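Local structure of nuclear hormone receptor HR38 (Drosophila melanogaster, 1PDU) at residues A[93-98]-A[137-142]. The protein is an orphan nuclear receptor that mediates an atypical ecdysteroid signalling pathway, its ligand-binding domain being a largely helical fold. Sequence-based numbering, arbitrary orientation.
Sequences FVLRLA and RSLHNL
Leu139 points from helix 128-142 toward helix 78-100 and carries the apolar part of the contact through a single branch. Its CD1 methyl rests 3.9 Å from Ala98 CB and lies 4.0 Å from Ala98 C, so the methyl meets both the short side chain and the backbone of that residue. The same CD1 reaches Leu95 more loosely, one turn earlier on the partner helix, where CD1 is the atom that meets it, at 4.3 Å. Phe135 also touches both Leu95 and Ala98, while Phe149, Cys153 and Thr156 of helix 146-157 and Leu208 of helix 204-225 pack on Leu95.

The polar part is a weak hydrogen bond from His140 NE2 to Ala98 O, 3.4 Å long and bent to 136° at the hydrogen, with the oxygen oblique to the imidazole. With CG beside the backbone N and anti to the carbonyl carbon (chi1 -58°), the His140 ring leans back toward the N-terminal end of its own helix and brings NE2 to the C-terminal end of helix 78-100. There NE2 also makes a weak bond to Ala101 O, and Ser136 OG hydrogen-bonds to Ala98 O; the carbonyl is thus held by Ser136 and, more weakly, by His140, both from helix 128-142.

The short helical segments approach to 10.6 Å between axes at 60°, and the buried area is a modest 151 Å². Such a contact between inclined helices, apolar at Leu139 and polar at the C-terminal end of helix 78-100, belongs to the layered alpha-helical sandwich of nuclear receptor ligand-binding domains.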
ATOM      1  N   PHE A  93       1.932   0.978  -0.497  1.00 26.02           N
ATOM      2  CA  PHE A  93       1.721   2.298  -1.045  1.00 26.83           C
ATOM      3  C   PHE A  93       0.681   2.230  -2.171  1.00 26.48           C
ATOM      4  O   PHE A  93      -0.279   2.999  -2.193  1.00 26.69           O
ATOM      5  CB  PHE A  93       3.046   2.857  -1.572  1.00 26.42           C
ATOM      6  CG  PHE A  93       2.924   4.227  -2.191  1.00 27.79           C
ATOM      7  CD1 PHE A  93       2.652   5.340  -1.403  1.00 27.26           C
ATOM      8  CD2 PHE A  93       3.060   4.395  -3.567  1.00 26.61           C
ATOM      9  CE1 PHE A  93       2.516   6.612  -1.976  1.00 27.86           C
ATOM     10  CE2 PHE A  93       2.923   5.660  -4.153  1.00 28.99           C
ATOM     11  CZ  PHE A  93       2.649   6.772  -3.357  1.00 27.91           C
ATOM     12  N   VAL A  94       0.870   1.300  -3.096  1.00 26.50           N
ATOM     13  CA  VAL A  94      -0.048   1.161  -4.217  1.00 27.18           C
ATOM     14  C   VAL A  94      -1.430   0.679  -3.778  1.00 27.85           C
ATOM     15  O   VAL A  94      -2.449   1.152  -4.288  1.00 28.24           O
ATOM     16  CB  VAL A  94       0.543   0.210  -5.287  1.00 27.11           C
ATOM     17  CG1 VAL A  94      -0.440  -0.006  -6.404  1.00 27.21           C
ATOM     18  CG2 VAL A  94       1.824   0.824  -5.862  1.00 25.70           C
ATOM     19  N   LEU A  95      -1.463  -0.239  -2.819  1.00 28.25           N
ATOM     20  CA  LEU A  95      -2.724  -0.770  -2.321  1.00 29.66           C
ATOM     21  C   LEU A  95      -3.570   0.321  -1.666  1.00 30.69           C
ATOM     22  O   LEU A  95      -4.762   0.433  -1.950  1.00 31.58           O
ATOM     23  CB  LEU A  95      -2.474  -1.905  -1.322  1.00 28.26           C
ATOM     24  CG  LEU A  95      -3.747  -2.567  -0.780  1.00 29.95           C
ATOM     25  CD1 LEU A  95      -4.511  -3.218  -1.923  1.00 28.42           C
ATOM     26  CD2 LEU A  95      -3.392  -3.597   0.283  1.00 27.39           C
ATOM     27  N   ARG A  96      -2.965   1.128  -0.800  1.00 30.95           N
ATOM     28  CA  ARG A  96      -3.705   2.196  -0.134  1.00 31.86           C
ATOM     29  C   ARG A  96      -4.151   3.230  -1.136  1.00 33.26           C
ATOM     30  O   ARG A  96      -5.278   3.734  -1.080  1.00 33.54           O
ATOM     31  CB  ARG A  96      -2.851   2.860   0.953  1.00 32.71           C
ATOM     32  CG  ARG A  96      -2.962   2.133   2.294  1.00 35.19           C
ATOM     33  CD  ARG A  96      -1.659   2.120   3.035  1.00 37.68           C
ATOM     34  NE  ARG A  96      -1.485   3.294   3.878  1.00 40.75           N
ATOM     35  CZ  ARG A  96      -1.904   3.380   5.138  1.00 40.65           C
ATOM     36  NH1 ARG A  96      -2.531   2.356   5.705  1.00 38.68           N
ATOM     37  NH2 ARG A  96      -1.665   4.482   5.839  1.00 40.19           N
ATOM     38  N   LEU A  97      -3.257   3.542  -2.062  1.00 33.91           N
ATOM     39  CA  LEU A  97      -3.553   4.517  -3.089  1.00 33.50           C
ATOM     40  C   LEU A  97      -4.764   4.080  -3.899  1.00 32.67           C
ATOM     41  O   LEU A  97      -5.701   4.851  -4.080  1.00 31.07           O
ATOM     42  CB  LEU A  97      -2.341   4.684  -4.007  1.00 34.52           C
ATOM     43  CG  LEU A  97      -2.510   5.625  -5.194  1.00 34.03           C
ATOM     44  CD1 LEU A  97      -3.068   6.958  -4.723  1.00 34.36           C
ATOM     45  CD2 LEU A  97      -1.157   5.798  -5.880  1.00 34.97           C
ATOM     46  N   ALA A  98      -4.739   2.837  -4.372  1.00 31.93           N
ATOM     47  CA  ALA A  98      -5.824   2.304  -5.187  1.00 31.78           C
ATOM     48  C   ALA A  98      -7.140   2.175  -4.432  1.00 32.52           C
ATOM     49  O   ALA A  98      -8.207   2.415  -5.000  1.00 32.16           O
ATOM     50  CB  ALA A  98      -5.426   0.960  -5.771  1.00 31.26           C
ATOM     51  N   ARG A 137     -10.313   0.247  -9.613  1.00 41.73           N
ATOM     52  CA  ARG A 137     -11.673  -0.105 -10.012  1.00 43.58           C
ATOM     53  C   ARG A 137     -11.935  -1.577  -9.711  1.00 43.53           C
ATOM     54  O   ARG A 137     -13.037  -1.956  -9.308  1.00 44.13           O
ATOM     55  CB  ARG A 137     -11.890   0.189 -11.500  1.00 44.29           C
ATOM     56  CG  ARG A 137     -11.747   1.666 -11.848  1.00 46.85           C
ATOM     57  CD  ARG A 137     -12.117   1.954 -13.303  1.00 47.87           C
ATOM     58  NE  ARG A 137     -11.168   1.385 -14.262  1.00 49.43           N
ATOM     59  CZ  ARG A 137     -10.167   2.059 -14.829  1.00 49.14           C
ATOM     60  NH1 ARG A 137      -9.358   1.448 -15.688  1.00 48.99           N
ATOM     61  NH2 ARG A 137      -9.977   3.344 -14.547  1.00 48.96           N
ATOM     62  N   SER A 138     -10.913  -2.404  -9.891  1.00 43.21           N
ATOM     63  CA  SER A 138     -11.047  -3.827  -9.615  1.00 43.36           C
ATOM     64  C   SER A 138     -11.416  -4.043  -8.138  1.00 43.13           C
ATOM     65  O   SER A 138     -12.332  -4.812  -7.828  1.00 42.43           O
ATOM     66  CB  SER A 138      -9.733  -4.554  -9.943  1.00 44.24           C
ATOM     67  OG  SER A 138      -9.811  -5.947  -9.646  1.00 46.68           O
ATOM     68  N   LEU A 139     -10.704  -3.365  -7.236  1.00 41.75           N
ATOM     69  CA  LEU A 139     -10.963  -3.486  -5.797  1.00 40.81           C
ATOM     70  C   LEU A 139     -12.403  -3.130  -5.437  1.00 40.86           C
ATOM     71  O   LEU A 139     -13.083  -3.863  -4.715  1.00 38.24           O
ATOM     72  CB  LEU A 139     -10.035  -2.569  -4.997  1.00 38.16           C
ATOM     73  CG  LEU A 139      -8.539  -2.879  -4.954  1.00 37.24           C
ATOM     74  CD1 LEU A 139      -7.811  -1.742  -4.255  1.00 34.15           C
ATOM     75  CD2 LEU A 139      -8.304  -4.200  -4.245  1.00 34.11           C
ATOM     76  N   HIS A 140     -12.852  -1.994  -5.950  1.00 42.13           N
ATOM     77  CA  HIS A 140     -14.190  -1.505  -5.686  1.00 44.73           C
ATOM     78  C   HIS A 140     -15.310  -2.327  -6.320  1.00 45.81           C
ATOM     79  O   HIS A 140     -16.435  -2.325  -5.821  1.00 46.16           O
ATOM     80  CB  HIS A 140     -14.261  -0.041  -6.103  1.00 45.85           C
ATOM     81  CG  HIS A 140     -13.253   0.815  -5.399  1.00 49.23           C
ATOM     82  ND1 HIS A 140     -13.177   0.886  -4.021  1.00 49.14           N
ATOM     83  CD2 HIS A 140     -12.243   1.585  -5.872  1.00 49.22           C
ATOM     84  CE1 HIS A 140     -12.163   1.661  -3.679  1.00 50.44           C
ATOM     85  NE2 HIS A 140     -11.580   2.098  -4.783  1.00 50.34           N
ATOM     86  N   ASN A 141     -15.010  -3.033  -7.409  1.00 46.62           N
ATOM     87  CA  ASN A 141     -16.018  -3.870  -8.046  1.00 47.26           C
ATOM     88  C   ASN A 141     -16.318  -5.021  -7.111  1.00 46.67           C
ATOM     89  O   ASN A 141     -17.466  -5.443  -6.976  1.00 48.09           O
ATOM     90  CB  ASN A 141     -15.525  -4.417  -9.392  1.00 48.43           C
ATOM     91  CG  ASN A 141     -15.636  -3.393 -10.505  1.00 51.25           C
ATOM     92  OD1 ASN A 141     -16.667  -2.723 -10.651  1.00 51.88           O
ATOM     93  ND2 ASN A 141     -14.581  -3.271 -11.305  1.00 52.31           N
ATOM     94  N   LEU A 142     -15.273  -5.522  -6.467  1.00 45.24           N
ATOM     95  CA  LEU A 142     -15.400  -6.617  -5.526  1.00 44.98           C
ATOM     96  C   LEU A 142     -16.020  -6.124  -4.220  1.00 45.96           C
ATOM     97  O   LEU A 142     -16.601  -6.905  -3.463  1.00 46.96           O
ATOM     98  CB  LEU A 142     -14.025  -7.209  -5.238  1.00 44.56           C
ATOM     99  CG  LEU A 142     -13.980  -8.275  -4.148  1.00 45.36           C
ATOM    100  CD1 LEU A 142     -14.885  -9.423  -4.549  1.00 45.74           C
ATOM    101  CD2 LEU A 142     -12.554  -8.762  -3.942  1.00 45.87           C
TER